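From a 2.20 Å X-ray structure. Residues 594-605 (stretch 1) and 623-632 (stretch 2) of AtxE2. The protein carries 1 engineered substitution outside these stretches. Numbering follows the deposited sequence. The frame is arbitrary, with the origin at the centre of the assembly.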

# COMPACT_ATOMS: atom_id res chain seq x y z
N ASN A 594 -20.50 15.67 16.78
CA ASN A 594 -21.51 14.62 16.84
C ASN A 594 -21.36 13.64 17.96
O ASN A 594 -22.10 12.66 18.03
CB ASN A 594 -21.47 13.86 15.53
CG ASN A 594 -21.88 14.73 14.35
OD1 ASN A 594 -23.04 15.12 14.28
ND2 ASN A 594 -20.94 15.06 13.44
N ALA A 595 -20.49 13.92 18.93
CA ALA A 595 -20.26 12.97 20.02
C ALA A 595 -21.52 12.44 20.69
O ALA A 595 -21.64 11.25 20.99
CB ALA A 595 -19.40 13.59 21.11
N SER A 596 -22.46 13.32 20.97
CA SER A 596 -23.62 12.91 21.76
C SER A 596 -24.58 11.98 21.00
O SER A 596 -25.39 11.32 21.61
CB SER A 596 -24.32 14.15 22.34
OG SER A 596 -24.68 14.98 21.23
N ARG A 597 -24.46 11.85 19.69
CA ARG A 597 -25.29 10.86 18.96
C ARG A 597 -24.52 9.67 18.38
O ARG A 597 -24.97 8.99 17.51
CB ARG A 597 -26.07 11.54 17.83
CG ARG A 597 -25.26 12.14 16.72
CD ARG A 597 -26.23 13.04 15.99
NE ARG A 597 -25.73 13.79 14.85
CZ ARG A 597 -25.73 13.33 13.61
NH1 ARG A 597 -26.09 12.09 13.38
NH2 ARG A 597 -25.31 14.10 12.61
N LEU A 598 -23.34 9.43 18.89
CA LEU A 598 -22.52 8.42 18.32
C LEU A 598 -22.56 7.21 19.26
O LEU A 598 -21.72 7.06 20.18
CB LEU A 598 -21.13 8.99 18.16
CG LEU A 598 -20.40 8.50 16.94
CD1 LEU A 598 -19.80 9.73 16.28
CD2 LEU A 598 -19.39 7.41 17.33
N ASP A 599 -23.54 6.36 19.02
CA ASP A 599 -23.74 5.27 19.94
C ASP A 599 -23.04 3.95 19.60
O ASP A 599 -23.02 3.04 20.43
CB ASP A 599 -25.24 5.06 20.14
CG ASP A 599 -25.88 6.27 20.81
OD1 ASP A 599 -25.42 6.64 21.92
OD2 ASP A 599 -26.81 6.86 20.23
N THR A 600 -22.47 3.84 18.41
CA THR A 600 -21.73 2.65 18.04
C THR A 600 -20.41 2.53 18.80
O THR A 600 -19.61 3.42 18.76
CB THR A 600 -21.40 2.73 16.55
OG1 THR A 600 -22.61 2.82 15.80
CG2 THR A 600 -20.67 1.47 16.08
N PRO A 601 -20.14 1.38 19.40
CA PRO A 601 -18.83 1.08 20.00
C PRO A 601 -17.72 1.27 19.02
O PRO A 601 -17.77 0.73 17.92
CB PRO A 601 -18.95 -0.38 20.40
CG PRO A 601 -20.42 -0.60 20.63
CD PRO A 601 -21.09 0.23 19.56
N LEU A 602 -16.71 2.04 19.41
CA LEU A 602 -15.58 2.34 18.55
C LEU A 602 -14.26 2.11 19.29
O LEU A 602 -14.03 2.68 20.40
CB LEU A 602 -15.66 3.77 18.15
CG LEU A 602 -14.49 4.30 17.33
CD1 LEU A 602 -14.39 3.57 16.01
CD2 LEU A 602 -14.59 5.79 17.09
N LEU A 603 -13.43 1.28 18.70
CA LEU A 603 -12.08 1.07 19.13
C LEU A 603 -11.12 1.76 18.20
O LEU A 603 -11.18 1.53 16.99
CB LEU A 603 -11.78 -0.40 19.16
CG LEU A 603 -10.34 -0.76 19.50
CD1 LEU A 603 -10.00 -0.44 20.91
CD2 LEU A 603 -10.17 -2.26 19.33
N ILE A 604 -10.21 2.59 18.75
CA ILE A 604 -9.17 3.25 17.94
C ILE A 604 -7.80 2.70 18.33
O ILE A 604 -7.38 2.78 19.50
CB ILE A 604 -9.18 4.79 18.16
CG1 ILE A 604 -10.60 5.36 17.94
CG2 ILE A 604 -8.23 5.51 17.26
CD1 ILE A 604 -10.82 6.70 18.64
N GLN A 605 -7.07 2.17 17.36
CA GLN A 605 -5.79 1.55 17.64
C GLN A 605 -4.78 2.39 16.92
O GLN A 605 -4.47 2.14 15.74
CB GLN A 605 -5.79 0.11 17.16
CG GLN A 605 -6.74 -0.76 17.97
CD GLN A 605 -6.30 -2.20 18.09
OE1 GLN A 605 -5.39 -2.52 18.90
NE2 GLN A 605 -6.98 -3.11 17.38
N GLN A 623 -16.87 12.16 27.53
CA GLN A 623 -17.73 13.07 28.26
C GLN A 623 -19.22 12.79 27.97
O GLN A 623 -20.06 12.94 28.86
CB GLN A 623 -17.37 14.45 27.82
CG GLN A 623 -18.23 15.58 28.40
CD GLN A 623 -17.43 16.45 29.37
OE1 GLN A 623 -16.32 16.10 29.80
NE2 GLN A 623 -18.02 17.59 29.73
N ALA A 624 -19.55 12.40 26.76
CA ALA A 624 -20.94 12.08 26.43
C ALA A 624 -21.23 10.63 26.78
O ALA A 624 -22.25 10.12 26.40
CB ALA A 624 -21.20 12.34 24.97
N ARG A 625 -20.32 9.94 27.47
CA ARG A 625 -20.55 8.57 27.92
C ARG A 625 -20.83 7.56 26.76
O ARG A 625 -21.64 6.68 26.84
CB ARG A 625 -21.68 8.58 28.96
CG ARG A 625 -21.40 9.49 30.17
CD ARG A 625 -22.54 9.57 31.20
NE ARG A 625 -23.03 8.21 31.50
CZ ARG A 625 -22.53 7.37 32.43
NH1 ARG A 625 -21.52 7.71 33.23
NH2 ARG A 625 -23.07 6.15 32.55
N LYS A 626 -20.06 7.65 25.71
CA LYS A 626 -20.14 6.72 24.63
C LYS A 626 -19.13 5.61 24.79
O LYS A 626 -18.08 5.80 25.42
CB LYS A 626 -19.93 7.48 23.30
CG LYS A 626 -20.90 8.65 23.19
CD LYS A 626 -22.37 8.16 23.31
CE LYS A 626 -23.36 9.30 23.22
NZ LYS A 626 -24.79 8.87 23.27
N PRO A 627 -19.40 4.45 24.18
CA PRO A 627 -18.49 3.30 24.27
C PRO A 627 -17.31 3.35 23.29
O PRO A 627 -17.31 2.63 22.31
CB PRO A 627 -19.38 2.13 23.96
CG PRO A 627 -20.46 2.70 23.07
CD PRO A 627 -20.63 4.13 23.44
N VAL A 628 -16.31 4.15 23.64
CA VAL A 628 -15.14 4.39 22.83
C VAL A 628 -13.90 3.97 23.66
O VAL A 628 -13.89 4.07 24.88
CB VAL A 628 -15.04 5.87 22.48
CG1 VAL A 628 -14.85 6.72 23.71
CG2 VAL A 628 -13.89 6.17 21.52
N GLU A 629 -12.87 3.47 22.99
CA GLU A 629 -11.59 3.13 23.64
C GLU A 629 -10.51 3.45 22.64
O GLU A 629 -10.66 3.24 21.42
CB GLU A 629 -11.56 1.66 24.02
CG GLU A 629 -10.24 1.24 24.64
CD GLU A 629 -10.30 -0.07 25.38
OE1 GLU A 629 -9.72 -1.07 24.88
OE2 GLU A 629 -10.89 -0.12 26.47
N LEU A 630 -9.41 3.98 23.17
CA LEU A 630 -8.25 4.39 22.38
C LEU A 630 -7.01 3.67 22.91
O LEU A 630 -6.74 3.65 24.13
CB LEU A 630 -8.06 5.91 22.49
CG LEU A 630 -6.75 6.56 22.03
CD1 LEU A 630 -6.56 6.37 20.53
CD2 LEU A 630 -6.73 8.04 22.27
N ILE A 631 -6.28 3.09 21.99
CA ILE A 631 -5.09 2.37 22.31
C ILE A 631 -3.98 3.10 21.63
O ILE A 631 -4.13 3.51 20.51
CB ILE A 631 -5.08 0.95 21.74
CG1 ILE A 631 -6.34 0.18 22.15
CG2 ILE A 631 -3.86 0.16 22.19
CD1 ILE A 631 -6.52 -0.12 23.66
N ILE A 632 -2.84 3.25 22.31
CA ILE A 632 -1.72 3.95 21.71
C ILE A 632 -0.53 3.02 21.57
O ILE A 632 -0.17 2.36 22.54
CB ILE A 632 -1.36 5.14 22.62
CG1 ILE A 632 -2.52 6.11 22.59
CG2 ILE A 632 -0.07 5.86 22.14
CD1 ILE A 632 -2.51 6.96 23.79

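Two neighbouring parallel strands, zipped by backbone hydrogen bonds, form this contact, and a lysine from the approach to one strand latches onto the segment that leads into the other. The strands run within 10° of each other, their axes 4.7 Å apart at closest, and the register pairs Leu602 with Val628, Leu603 with Glu629, Ile604 with Leu630 and Gln605 with Ile631.

The bonding follows the parallel rule: alternate residues of one strand, Leu602 and Ile604, spend both amide and carbonyl on the neighbour, each bracketing its partner. Leu602 N donates to Pro627 O (3.0 Å) while Leu602 O accepts from Glu629 N (2.9 Å); two residues on, Ile604 N reaches Glu629 O (2.8 Å) and Ile604 O receives Ile631 N (2.7 Å). The first of these acceptors lies just before the strand, so a proline, which has no amide hydrogen to give, still contributes through its carbonyl.

Side chains alternate between faces. Leu602, Ile604, Val628 and Leu630 share one, where Ile604 touches both residues of the other strand on this face: its CD1 lies 4.2 Å from Val628 CG2 and its CG2 3.8 Å from Leu630 CD1. On the other face, Leu603 CD1 packs diagonally against Ile631 CG1 at 3.9 Å, and Glu629, also on this face, has its carboxylate oxygens hydrogen-bonded elsewhere in the structure.

Ahead of the strands, Pro601 CG meets Pro627 CG at 4.1 Å. Lys626, which has the largest area covered across the contact, directs its CA-to-CB bond toward the other stretch and extends its outer chain with chi3 and chi4 both t. Its methylene carbon CD passes 3.4 Å from Leu598 O before NZ forms a salt bridge with Asp599 OD1 (2.7 Å) and a hydrogen bond to Ser596 O (3.0 Å). One ammonium thus ties a side chain and a backbone carbonyl together.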